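Local structure of PrgX (2AWI) at residues I26-K29 and S30-I33. The protein is the receptor for the peptide sex pheromone cCF10 and probably binds DNA as a repressor in the regulation of conjugation in Enterococcus faecalis. The protein carries 1 engineered substitution. Residues are numbered along the deposited sequence; the frame is centred on the assembly and turned at random.
Sequences IMSK and SVYI
Ser-28 OG meets Ser-30 OG at 2.8 Å in a hydrogen bond that either hydroxyl could donate. A chi1 of 74° turns Ser-28 OG toward the first turn of helix 29-36, 3.1 Å from Val-31 N and equally close to the methyl Val-31 CG2. Ser-28 is the N-cap residue, and its carbonyl opens the helical bonding: Tyr-32 N donates to Ser-28 O over 3.1 Å, with 160° at the hydrogen. Ile-33 N repeats the step onto Lys-29 O at 3.2 Å, somewhat more bent. Just before the cap, with chi1 at 59° and the next torsion extended, Met-27, a selenomethionine, carries SE to 3.7 Å from Tyr-32 CA. The same atom touches Val-31 CG1 and sits at the edge of the Tyr-32 ring, 5.3 Å from its centroid, a Met-aromatic contact. This is the start of the third helix of the helix-turn-helix domain, the probable recognition helix of an XRE-like fold. Tyr-32 runs inward beside Gln-19 and Leu-22 of helix 19-23, its OH hydrogen-bonds Glu-36, and its ring meets Phe-50 edge-to-face; Met-27 also packs on Phe-50, joining the loop just before the N-cap to helix 44-54.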
loop_
_atom_site.group_PDB
_atom_site.type_symbol
_atom_site.label_atom_id
_atom_site.label_comp_id
_atom_site.label_asym_id
_atom_site.label_seq_id
_atom_site.Cartn_x
_atom_site.Cartn_y
_atom_site.Cartn_z
ATOM N N ILE A 26 -20.994 -9.403 -60.828
ATOM C CA ILE A 26 -19.555 -9.564 -60.663
ATOM C C ILE A 26 -18.938 -10.589 -61.615
ATOM O O ILE A 26 -17.888 -10.338 -62.203
ATOM C CB ILE A 26 -19.215 -9.948 -59.204
ATOM C CG1 ILE A 26 -19.790 -8.890 -58.249
ATOM C CG2 ILE A 26 -17.709 -10.060 -59.035
ATOM C CD1 ILE A 26 -19.567 -9.177 -56.771
HETATM N N MSE A 27 -19.579 -11.743 -61.756
HETATM C CA MSE A 27 -19.081 -12.786 -62.650
HETATM C C MSE A 27 -20.195 -13.751 -63.019
HETATM O O MSE A 27 -21.213 -13.823 -62.338
HETATM C CB MSE A 27 -17.918 -13.555 -62.006
HETATM C CG MSE A 27 -18.242 -14.245 -60.685
HETATM SE SE MSE A 27 -16.730 -15.286 -60.009
HETATM C CE MSE A 27 -15.520 -13.806 -59.610
ATOM N N SER A 28 -19.996 -14.494 -64.101
ATOM C CA SER A 28 -20.995 -15.444 -64.574
ATOM C C SER A 28 -21.244 -16.548 -63.563
ATOM O O SER A 28 -20.408 -16.821 -62.704
ATOM C CB SER A 28 -20.547 -16.075 -65.895
ATOM O OG SER A 28 -19.507 -17.014 -65.688
ATOM N N LYS A 29 -22.403 -17.182 -63.674
ATOM C CA LYS A 29 -22.769 -18.273 -62.787
ATOM C C LYS A 29 -21.736 -19.385 -62.914
ATOM O O LYS A 29 -21.256 -19.922 -61.916
ATOM C CB LYS A 29 -24.150 -18.809 -63.168
ATOM C CG LYS A 29 -24.581 -20.030 -62.384
ATOM C CD LYS A 29 -25.926 -20.551 -62.863
ATOM C CE LYS A 29 -26.326 -21.814 -62.102
ATOM N NZ LYS A 29 -27.652 -22.352 -62.540
ATOM N N SER A 30 -21.397 -19.723 -64.152
ATOM C CA SER A 30 -20.433 -20.781 -64.424
ATOM C C SER A 30 -19.083 -20.545 -63.752
ATOM O O SER A 30 -18.563 -21.430 -63.066
ATOM C CB SER A 30 -20.239 -20.932 -65.935
ATOM O OG SER A 30 -19.917 -19.688 -66.536
ATOM N N VAL A 31 -18.517 -19.356 -63.950
ATOM C CA VAL A 31 -17.224 -19.028 -63.358
ATOM C C VAL A 31 -17.261 -19.038 -61.832
ATOM O O VAL A 31 -16.321 -19.497 -61.188
ATOM C CB VAL A 31 -16.717 -17.650 -63.828
ATOM C CG1 VAL A 31 -15.435 -17.286 -63.079
ATOM C CG2 VAL A 31 -16.456 -17.674 -65.327
ATOM N N TYR A 32 -18.344 -18.538 -61.249
ATOM C CA TYR A 32 -18.438 -18.513 -59.803
ATOM C C TYR A 32 -18.399 -19.913 -59.216
ATOM O O TYR A 32 -17.854 -20.116 -58.132
ATOM C CB TYR A 32 -19.709 -17.801 -59.338
ATOM C CG TYR A 32 -19.804 -17.748 -57.828
ATOM C CD1 TYR A 32 -20.481 -18.734 -57.115
ATOM C CD2 TYR A 32 -19.135 -16.758 -57.108
ATOM C CE1 TYR A 32 -20.482 -18.737 -55.722
ATOM C CE2 TYR A 32 -19.124 -16.753 -55.720
ATOM C CZ TYR A 32 -19.795 -17.743 -55.029
ATOM O OH TYR A 32 -19.765 -17.734 -53.649
ATOM N N ILE A 33 -18.982 -20.876 -59.925
ATOM C CA ILE A 33 -18.993 -22.257 -59.453
ATOM C C ILE A 33 -17.566 -22.779 -59.365
ATOM O O ILE A 33 -17.213 -23.491 -58.426
ATOM C CB ILE A 33 -19.824 -23.173 -60.392
ATOM C CG1 ILE A 33 -21.307 -22.824 -60.256
ATOM C CG2 ILE A 33 -19.593 -24.649 -60.051
ATOM C CD1 ILE A 33 -22.230 -23.686 -61.087
#